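Local structure of Vv2_1132 (Vibrio vulnificus CMCP6, 5Y9S) at residues His107-Asn112 and Pro252-Glu257; Thr209-Val214 and Thr233-Leu238; Leu265-Glu270 and Glu274-Ile279. The protein is a LysR-type transcriptional regulator that assembles as a tetramer and probably binds DNA through its N-terminal helix-turn-helix domain to control its target genes. All coordinates share one frame; numbering follows the deposited sequence.

Contact 1 (His107-Asn112 and Pro252-Glu257); sequences HTLAVN and PMHVIE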
loop_
_atom_site.group_PDB
_atom_site.type_symbol
_atom_site.label_atom_id
_atom_site.label_comp_id
_atom_site.label_asym_id
_atom_site.label_seq_id
_atom_site.Cartn_x
_atom_site.Cartn_y
_atom_site.Cartn_z
ATOM N N HIS D 107 -26.681 -9.769 12.630
ATOM C CA HIS D 107 -27.512 -9.881 11.433
ATOM C C HIS D 107 -28.848 -10.542 11.734
ATOM O O HIS D 107 -29.893 -10.091 11.246
ATOM C CB HIS D 107 -26.785 -10.681 10.355
ATOM C CG HIS D 107 -25.779 -9.887 9.588
ATOM N ND1 HIS D 107 -24.617 -9.413 10.154
ATOM C CD2 HIS D 107 -25.764 -9.481 8.297
ATOM C CE1 HIS D 107 -23.922 -8.755 9.242
ATOM N NE2 HIS D 107 -24.597 -8.783 8.104
ATOM N N THR D 108 -28.831 -11.626 12.516
ATOM C CA THR D 108 -30.059 -12.377 12.757
ATOM C C THR D 108 -31.087 -11.507 13.464
ATOM O O THR D 108 -32.241 -11.412 13.033
ATOM C CB THR D 108 -29.762 -13.635 13.576
ATOM O OG1 THR D 108 -29.196 -13.263 14.839
ATOM C CG2 THR D 108 -28.765 -14.516 12.844
ATOM N N LEU D 109 -30.668 -10.832 14.536
ATOM C CA LEU D 109 -31.600 -10.019 15.305
ATOM C C LEU D 109 -32.196 -8.914 14.455
ATOM O O LEU D 109 -33.331 -8.486 14.696
ATOM C CB LEU D 109 -30.892 -9.434 16.526
ATOM C CG LEU D 109 -30.415 -10.419 17.598
ATOM C CD1 LEU D 109 -29.783 -9.666 18.752
ATOM C CD2 LEU D 109 -31.589 -11.264 18.079
ATOM N N ALA D 110 -31.463 -8.465 13.434
ATOM C CA ALA D 110 -31.917 -7.339 12.627
ATOM C C ALA D 110 -33.142 -7.657 11.768
ATOM O O ALA D 110 -33.804 -6.719 11.309
ATOM C CB ALA D 110 -30.773 -6.847 11.737
ATOM N N VAL D 111 -33.466 -8.933 11.523
ATOM C CA VAL D 111 -34.574 -9.258 10.635
ATOM C C VAL D 111 -35.780 -9.827 11.376
ATOM O O VAL D 111 -36.915 -9.584 10.954
ATOM C CB VAL D 111 -34.144 -10.199 9.483
ATOM C CG1 VAL D 111 -32.821 -9.764 8.892
ATOM C CG2 VAL D 111 -34.063 -11.645 9.930
ATOM N N ASN D 112 -35.583 -10.549 12.475
ATOM C CA ASN D 112 -36.692 -11.206 13.154
ATOM C C ASN D 112 -36.950 -10.651 14.545
ATOM O O ASN D 112 -37.940 -11.043 15.180
ATOM C CB ASN D 112 -36.438 -12.714 13.230
ATOM C CG ASN D 112 -34.968 -13.038 13.377
ATOM O OD1 ASN D 112 -34.312 -12.565 14.314
ATOM N ND2 ASN D 112 -34.428 -13.826 12.437
ATOM N N PRO D 252 -34.098 -20.091 18.302
ATOM C CA PRO D 252 -34.847 -19.280 19.267
ATOM C C PRO D 252 -36.321 -19.235 18.903
ATOM O O PRO D 252 -36.681 -19.198 17.727
ATOM C CB PRO D 252 -34.194 -17.897 19.142
ATOM C CG PRO D 252 -32.828 -18.179 18.640
ATOM C CD PRO D 252 -32.945 -19.373 17.743
ATOM N N MET D 253 -37.175 -19.244 19.931
ATOM C CA MET D 253 -38.612 -19.181 19.676
ATOM C C MET D 253 -38.977 -17.996 18.802
ATOM O O MET D 253 -39.827 -18.119 17.924
ATOM C CB MET D 253 -39.417 -19.106 20.987
ATOM C CG MET D 253 -39.656 -20.427 21.688
ATOM S SD MET D 253 -40.814 -21.439 20.767
ATOM C CE MET D 253 -42.304 -20.475 20.753
ATOM N N HIS D 254 -38.349 -16.835 19.011
ATOM C CA HIS D 254 -38.857 -15.643 18.335
ATOM C C HIS D 254 -38.654 -15.685 16.822
ATOM O O HIS D 254 -39.274 -14.893 16.097
ATOM C CB HIS D 254 -38.216 -14.374 18.918
ATOM C CG HIS D 254 -36.846 -14.086 18.397
ATOM N ND1 HIS D 254 -35.700 -14.517 19.030
ATOM C CD2 HIS D 254 -36.440 -13.410 17.297
ATOM C CE1 HIS D 254 -34.643 -14.110 18.344
ATOM N NE2 HIS D 254 -35.065 -13.443 17.284
ATOM N N VAL D 255 -37.821 -16.605 16.330
ATOM C CA VAL D 255 -37.585 -16.720 14.895
ATOM C C VAL D 255 -38.629 -17.585 14.199
ATOM O O VAL D 255 -38.765 -17.500 12.972
ATOM C CB VAL D 255 -36.149 -17.240 14.672
ATOM C CG1 VAL D 255 -35.872 -17.524 13.224
ATOM C CG2 VAL D 255 -35.149 -16.213 15.187
ATOM N N ILE D 256 -39.426 -18.360 14.942
ATOM C CA ILE D 256 -40.319 -19.344 14.343
ATOM C C ILE D 256 -41.781 -19.101 14.699
ATOM O O ILE D 256 -42.607 -20.001 14.537
ATOM C CB ILE D 256 -39.912 -20.772 14.745
ATOM C CG1 ILE D 256 -39.830 -20.859 16.265
ATOM C CG2 ILE D 256 -38.589 -21.130 14.143
ATOM C CD1 ILE D 256 -39.699 -22.273 16.821
ATOM N N GLU D 257 -42.115 -17.916 15.209
ATOM C CA GLU D 257 -43.482 -17.667 15.666
ATOM C C GLU D 257 -44.490 -17.961 14.565
ATOM O O GLU D 257 -45.506 -18.620 14.806
ATOM C CB GLU D 257 -43.618 -16.222 16.149
ATOM C CG GLU D 257 -44.885 -15.933 16.952
ATOM C CD GLU D 257 -45.116 -14.436 17.191
ATOM O OE1 GLU D 257 -44.131 -13.664 17.228
ATOM O OE2 GLU D 257 -46.289 -14.029 17.338
#
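Asn112 and His254 carry most of the polar character of this contact. The amide end of Asn112 arrives at the edge of the imidazole, near the ring plane and beside NE2. Asn112 CG lies 3.9 Å from His254 NE2. The amide and ring planes are turned 67° apart, so the two flat groups do not stack. The backbone of Asn112 also takes part, with Asn112 O 3.5 Å from His254 CD2. On the far side of the ring, His254 ND1 is hydrogen-bonded to Glu180, which limits how the imidazole can turn. CG of His254 sits between the backbone N and the carbonyl carbon (chi1 80°), and this lifts the ring toward helix 107-112.

Both segments belong to the LysR substrate-binding domain, a fold of the periplasmic-binding-protein type with two lobes. Helix 107-112 follows strand 100-105, and Pro252-Glu257 follows strand 248-252. The contact therefore probably joins the two lobes where they face each other.

The apolar contacts flank the polar pair. Val255 CG2 packs on Asn112 CG at 3.7 Å and also lies over one face of the neighbouring His254 ring, toward its rim. The Leu109 and His254 side chains cross at about a right angle, and Leu109 CD2 comes to 4.2 Å from His254 NE2. Tyr157 touches both Leu109 and His254. Beyond this, Glu257 forms a salt bridge with Lys116.

Contact 2 (Thr209-Val214 and Thr233-Leu238); sequences TFLSKV and TLSESL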
loop_
_atom_site.group_PDB
_atom_site.type_symbol
_atom_site.label_atom_id
_atom_site.label_comp_id
_atom_site.label_asym_id
_atom_site.label_seq_id
_atom_site.Cartn_x
_atom_site.Cartn_y
_atom_site.Cartn_z
ATOM N N THR D 209 -20.450 -18.269 16.841
ATOM C CA THR D 209 -21.652 -17.498 17.088
ATOM C C THR D 209 -22.016 -17.629 18.557
ATOM O O THR D 209 -21.642 -18.593 19.225
ATOM C CB THR D 209 -22.810 -18.014 16.239
ATOM O OG1 THR D 209 -23.057 -19.387 16.582
ATOM C CG2 THR D 209 -22.468 -17.936 14.775
ATOM N N PHE D 210 -22.804 -16.683 19.052
ATOM C CA PHE D 210 -23.309 -16.862 20.407
ATOM C C PHE D 210 -24.129 -18.147 20.535
ATOM O O PHE D 210 -23.990 -18.886 21.522
ATOM C CB PHE D 210 -24.158 -15.677 20.838
ATOM C CG PHE D 210 -24.837 -15.903 22.151
ATOM C CD1 PHE D 210 -24.125 -15.769 23.334
ATOM C CD2 PHE D 210 -26.168 -16.294 22.214
ATOM C CE1 PHE D 210 -24.725 -15.993 24.551
ATOM C CE2 PHE D 210 -26.784 -16.505 23.447
ATOM C CZ PHE D 210 -26.064 -16.339 24.613
ATOM N N LEU D 211 -24.988 -18.437 19.548
ATOM C CA LEU D 211 -25.941 -19.525 19.747
ATOM C C LEU D 211 -25.255 -20.876 19.776
ATOM O O LEU D 211 -25.729 -21.791 20.453
ATOM C CB LEU D 211 -27.047 -19.486 18.683
ATOM C CG LEU D 211 -27.894 -18.219 18.822
ATOM C CD1 LEU D 211 -28.792 -18.018 17.625
ATOM C CD2 LEU D 211 -28.679 -18.305 20.103
ATOM N N SER D 212 -24.136 -21.017 19.075
ATOM C CA SER D 212 -23.369 -22.252 19.169
ATOM C C SER D 212 -22.840 -22.462 20.581
ATOM O O SER D 212 -22.862 -23.580 21.115
ATOM C CB SER D 212 -22.213 -22.203 18.179
ATOM O OG SER D 212 -21.240 -23.181 18.474
ATOM N N LYS D 213 -22.315 -21.395 21.181
ATOM C CA LYS D 213 -21.759 -21.466 22.519
ATOM C C LYS D 213 -22.829 -21.702 23.567
ATOM O O LYS D 213 -22.498 -22.063 24.700
ATOM C CB LYS D 213 -20.991 -20.180 22.807
ATOM C CG LYS D 213 -19.909 -19.910 21.768
ATOM C CD LYS D 213 -19.506 -18.451 21.760
ATOM C CE LYS D 213 -18.335 -18.242 20.830
ATOM N NZ LYS D 213 -17.515 -19.482 20.762
ATOM N N VAL D 214 -24.100 -21.523 23.208
ATOM C CA VAL D 214 -25.221 -21.751 24.113
ATOM C C VAL D 214 -25.822 -23.129 23.851
ATOM O O VAL D 214 -26.227 -23.840 24.781
ATOM C CB VAL D 214 -26.260 -20.624 23.954
ATOM C CG1 VAL D 214 -27.655 -21.086 24.285
ATOM C CG2 VAL D 214 -25.892 -19.503 24.856
ATOM N N THR D 233 -24.371 -19.253 10.170
ATOM C CA THR D 233 -24.485 -18.249 11.218
ATOM C C THR D 233 -25.910 -17.717 11.347
ATOM O O THR D 233 -26.197 -16.977 12.293
ATOM C CB THR D 233 -23.532 -17.083 10.955
ATOM O OG1 THR D 233 -23.709 -16.618 9.596
ATOM C CG2 THR D 233 -22.052 -17.507 11.177
ATOM N N LEU D 234 -26.801 -18.072 10.428
ATOM C CA LEU D 234 -28.076 -17.376 10.249
ATOM C C LEU D 234 -29.210 -18.282 10.697
ATOM O O LEU D 234 -29.531 -19.265 10.017
ATOM C CB LEU D 234 -28.259 -16.944 8.795
ATOM C CG LEU D 234 -27.110 -16.071 8.291
ATOM C CD1 LEU D 234 -27.226 -15.800 6.825
ATOM C CD2 LEU D 234 -27.056 -14.754 9.078
ATOM N N SER D 235 -29.818 -17.932 11.835
ATOM C CA SER D 235 -31.001 -18.642 12.316
ATOM C C SER D 235 -32.015 -18.838 11.204
ATOM O O SER D 235 -32.574 -19.931 11.037
ATOM C CB SER D 235 -31.631 -17.876 13.486
ATOM O OG SER D 235 -30.988 -18.243 14.691
ATOM N N GLU D 236 -32.233 -17.797 10.404
ATOM C CA GLU D 236 -33.261 -17.833 9.374
ATOM C C GLU D 236 -32.965 -18.874 8.306
ATOM O O GLU D 236 -33.895 -19.353 7.653
ATOM C CB GLU D 236 -33.415 -16.445 8.742
ATOM C CG GLU D 236 -33.276 -15.274 9.756
ATOM C CD GLU D 236 -31.817 -14.961 10.138
ATOM O OE1 GLU D 236 -31.036 -14.548 9.271
ATOM O OE2 GLU D 236 -31.442 -15.179 11.308
ATOM N N SER D 237 -31.696 -19.240 8.125
ATOM C CA SER D 237 -31.348 -20.293 7.172
ATOM C C SER D 237 -31.646 -21.661 7.751
ATOM O O SER D 237 -32.155 -22.535 7.041
ATOM C CB SER D 237 -29.868 -20.221 6.792
ATOM O OG SER D 237 -29.671 -19.242 5.815
ATOM N N LEU D 238 -31.299 -21.868 9.028
ATOM C CA LEU D 238 -31.686 -23.102 9.683
ATOM C C LEU D 238 -33.175 -23.337 9.508
ATOM O O LEU D 238 -33.600 -24.441 9.137
ATOM C CB LEU D 238 -31.324 -23.058 11.164
ATOM C CG LEU D 238 -29.827 -22.962 11.407
ATOM C CD1 LEU D 238 -29.604 -22.638 12.863
ATOM C CD2 LEU D 238 -29.101 -24.234 11.003
#
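Thr209 OG1 is held by two backbone groups, and its methyl meets Thr233 across the contact. The hydroxyl accepts from Ser212 N at 3.2 Å, with an N-H...O angle of 155°. It is also hydrogen-bonded to the carbonyl of Ser206. Thr209 is the N-cap of helix 210-220, and the first of these is its capping bond: it satisfies an N-H of the first turn. This helix is the connection of a beta-alpha-beta crossover, between the parallel strands 199-205 and 225-232 of the substrate-binding domain. Helix 235-243 follows the second of these strands, so the contact brings together the starts of two successive helices.

Between the segments there is no hydrogen bond. With OG1 turned into the cap (chi1 60°), Thr209 CG2 is left facing the other segment. It meets Thr233 CG2 at 3.6 Å, methyl against methyl. Thr233 also packs on Pro134 of a second subunit, and Glu236 OE1 is hydrogen-bonded to His107 NE2 of that subunit.

The second helix starts after Leu234, whose O accepts from Ser237 N at 2.9 Å and from Leu238 N. Ser235 OG is buried but satisfied by Tyr205 OH. Leu211 reaches the same hydroxyl with one branch of its fork, Leu211 CD1 lying 3.7 Å from Ser235 OG.

Contact 3 (Leu265-Glu270 and Glu274-Ile279); sequences LVIAFE and EWQIPI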
loop_
_atom_site.group_PDB
_atom_site.type_symbol
_atom_site.label_atom_id
_atom_site.label_comp_id
_atom_site.label_asym_id
_atom_site.label_seq_id
_atom_site.Cartn_x
_atom_site.Cartn_y
_atom_site.Cartn_z
ATOM N N LEU D 265 -43.644 -26.160 11.093
ATOM C CA LEU D 265 -42.606 -26.685 11.965
ATOM C C LEU D 265 -43.266 -27.083 13.265
ATOM O O LEU D 265 -44.245 -26.468 13.687
ATOM C CB LEU D 265 -41.502 -25.660 12.258
ATOM C CG LEU D 265 -40.494 -25.369 11.161
ATOM C CD1 LEU D 265 -39.711 -24.128 11.511
ATOM C CD2 LEU D 265 -39.567 -26.586 10.962
ATOM N N VAL D 266 -42.731 -28.121 13.889
ATOM C CA VAL D 266 -43.189 -28.556 15.196
ATOM C C VAL D 266 -41.986 -28.637 16.124
ATOM O O VAL D 266 -40.888 -29.042 15.707
ATOM C CB VAL D 266 -43.908 -29.925 15.132
ATOM C CG1 VAL D 266 -44.644 -30.192 16.432
ATOM C CG2 VAL D 266 -44.910 -29.979 13.979
ATOM N N ILE D 267 -42.193 -28.254 17.383
ATOM C CA ILE D 267 -41.179 -28.474 18.398
ATOM C C ILE D 267 -41.002 -29.976 18.579
ATOM O O ILE D 267 -41.981 -30.726 18.645
ATOM C CB ILE D 267 -41.576 -27.785 19.712
ATOM C CG1 ILE D 267 -41.533 -26.267 19.542
ATOM C CG2 ILE D 267 -40.673 -28.238 20.852
ATOM C CD1 ILE D 267 -42.286 -25.523 20.616
ATOM N N ALA D 268 -39.754 -30.431 18.591
ATOM C CA ALA D 268 -39.447 -31.842 18.796
ATOM C C ALA D 268 -39.127 -32.099 20.264
ATOM O O ALA D 268 -38.588 -31.238 20.961
ATOM C CB ALA D 268 -38.272 -32.289 17.917
ATOM N N PHE D 269 -39.461 -33.298 20.728
ATOM C CA PHE D 269 -39.203 -33.697 22.114
ATOM C C PHE D 269 -39.896 -32.773 23.110
ATOM O O PHE D 269 -39.373 -32.492 24.190
ATOM C CB PHE D 269 -37.703 -33.772 22.393
ATOM C CG PHE D 269 -36.901 -34.363 21.262
ATOM C CD1 PHE D 269 -37.284 -35.562 20.668
ATOM C CD2 PHE D 269 -35.763 -33.727 20.797
ATOM C CE1 PHE D 269 -36.547 -36.117 19.643
ATOM C CE2 PHE D 269 -35.007 -34.282 19.762
ATOM C CZ PHE D 269 -35.401 -35.478 19.190
ATOM N N GLU D 270 -41.081 -32.306 22.726
ATOM C CA GLU D 270 -42.027 -31.562 23.545
ATOM C C GLU D 270 -41.974 -31.992 24.998
ATOM O O GLU D 270 -42.034 -31.156 25.903
ATOM C CB GLU D 270 -43.455 -31.768 23.019
ATOM C CG GLU D 270 -43.633 -31.558 21.505
ATOM C CD GLU D 270 -43.157 -32.741 20.638
ATOM O OE1 GLU D 270 -42.222 -33.470 21.048
ATOM O OE2 GLU D 270 -43.709 -32.924 19.526
ATOM N N GLU D 274 -36.348 -29.544 29.476
ATOM C CA GLU D 274 -34.977 -29.194 29.822
ATOM C C GLU D 274 -34.004 -29.394 28.667
ATOM O O GLU D 274 -32.796 -29.229 28.864
ATOM C CB GLU D 274 -34.522 -29.996 31.045
ATOM C CG GLU D 274 -34.162 -31.428 30.740
ATOM C CD GLU D 274 -35.374 -32.267 30.420
ATOM O OE1 GLU D 274 -36.420 -32.076 31.077
ATOM O OE2 GLU D 274 -35.287 -33.111 29.507
ATOM N N TRP D 275 -34.492 -29.757 27.483
ATOM C CA TRP D 275 -33.728 -29.710 26.242
ATOM C C TRP D 275 -33.919 -28.396 25.508
ATOM O O TRP D 275 -33.349 -28.203 24.426
ATOM C CB TRP D 275 -34.139 -30.868 25.328
ATOM C CG TRP D 275 -33.821 -32.214 25.882
ATOM C CD1 TRP D 275 -33.436 -32.510 27.157
ATOM C CD2 TRP D 275 -33.843 -33.455 25.172
ATOM N NE1 TRP D 275 -33.224 -33.858 27.287
ATOM C CE2 TRP D 275 -33.468 -34.462 26.083
ATOM C CE3 TRP D 275 -34.146 -33.814 23.858
ATOM C CZ2 TRP D 275 -33.389 -35.805 25.721
ATOM C CZ3 TRP D 275 -34.070 -35.147 23.501
ATOM C CH2 TRP D 275 -33.692 -36.126 24.428
ATOM N N GLN D 276 -34.740 -27.511 26.058
ATOM C CA GLN D 276 -34.936 -26.168 25.538
ATOM C C GLN D 276 -34.078 -25.213 26.361
ATOM O O GLN D 276 -34.204 -25.158 27.590
ATOM C CB GLN D 276 -36.422 -25.798 25.590
ATOM C CG GLN D 276 -37.314 -26.998 25.241
ATOM C CD GLN D 276 -38.786 -26.657 25.080
ATOM O OE1 GLN D 276 -39.514 -27.327 24.343
ATOM N NE2 GLN D 276 -39.232 -25.619 25.773
ATOM N N ILE D 277 -33.206 -24.475 25.685
ATOM C CA ILE D 277 -32.141 -23.723 26.339
ATOM C C ILE D 277 -32.620 -22.294 26.553
ATOM O O ILE D 277 -32.960 -21.617 25.570
ATOM C CB ILE D 277 -30.849 -23.736 25.518
ATOM C CG1 ILE D 277 -30.416 -25.173 25.235
ATOM C CG2 ILE D 277 -29.780 -22.997 26.281
ATOM C CD1 ILE D 277 -29.519 -25.300 24.053
ATOM N N PRO D 278 -32.619 -21.785 27.793
ATOM C CA PRO D 278 -33.068 -20.409 28.042
ATOM C C PRO D 278 -32.065 -19.391 27.530
ATOM O O PRO D 278 -30.855 -19.619 27.551
ATOM C CB PRO D 278 -33.165 -20.342 29.568
ATOM C CG PRO D 278 -32.090 -21.256 30.039
ATOM C CD PRO D 278 -32.096 -22.412 29.024
ATOM N N ILE D 279 -32.583 -18.236 27.121
ATOM C CA ILE D 279 -31.767 -17.218 26.479
ATOM C C ILE D 279 -32.441 -15.866 26.669
ATOM O O ILE D 279 -33.673 -15.767 26.694
ATOM C CB ILE D 279 -31.548 -17.574 24.990
ATOM C CG1 ILE D 279 -30.143 -17.242 24.566
ATOM C CG2 ILE D 279 -32.563 -16.910 24.068
ATOM C CD1 ILE D 279 -29.839 -17.900 23.279
#
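The rings of Phe269 and Trp275 meet in an offset edge-to-face (T-shaped) pair. The indole is the edge and the phenyl offers the face. The centroid of the Phe269 ring is 5.2 Å from that of the six-membered ring of Trp275, and the planes stand at 73°. Trp275 CZ3 lies over one face of Phe269. On the opposite face, Ala268 CB sits over the ring centre, 4.0 Å above the plane. The phenyl is thus held between a methyl and an indole edge. The closest approach is on the CD2 side, where Phe269 CD2 is 3.5 Å from Trp275 CE3. Relative to the indole, Phe269 CD2 and CE2 lie at the edge, near its plane. Leu222, Pro223 and Leu224 from a loop also pack on Trp275.

A second, smaller touch lies beside the rings. Gln276 is extended beyond CG, and its OE1 comes to 3.8 Å from Ile267 CG2. The two side chains cross at about a right angle. The methyl is placed there because CG2 of Ile267 is anti to the backbone N.

The two segments hold the ends of strands 266-267 and 277-286 and most of the short surface excursion that links them in the LysR substrate-binding domain. Each strand pairs antiparallel with a part of the long strand 172-186: Val266 with Val186, and Ile277 with Val182. The excursion turns at Phe269, which has left-handed backbone angles (phi 59°, psi 35°). Trp275 O accepts from Trp250 NE1, which ties the end of the excursion to strand 248-252.

No hydrogen bond joins the two segments directly. Direct attraction across the contact therefore probably comes mainly from dispersion and from indole C-H groups facing the phenyl ring; the backbones are tied through strand 172-186.

How the contacts relate
Contacts 1 and 2 are partly buried and close together, while contact 3 lies at the surface. Thr108 CG2 of contact 1 packs against Glu236, Thr233 and Ser235 of contact 2, and both contacts reach the second subunit. No other chain of the assembly touches contact 3. It holds none of their elements but touches both: Ile279 packs on Phe210 and Leu211 of contact 2, and Leu265 on Ile256 of contact 1. The chemistry follows the place. Contact 1, probably between lobes, mixes an imidazole, an amide and apolar branches. Contact 2 sets methyl on methyl between two helix starts, one of them capped by a threonine. Contact 3 relies mainly on aromatic rings.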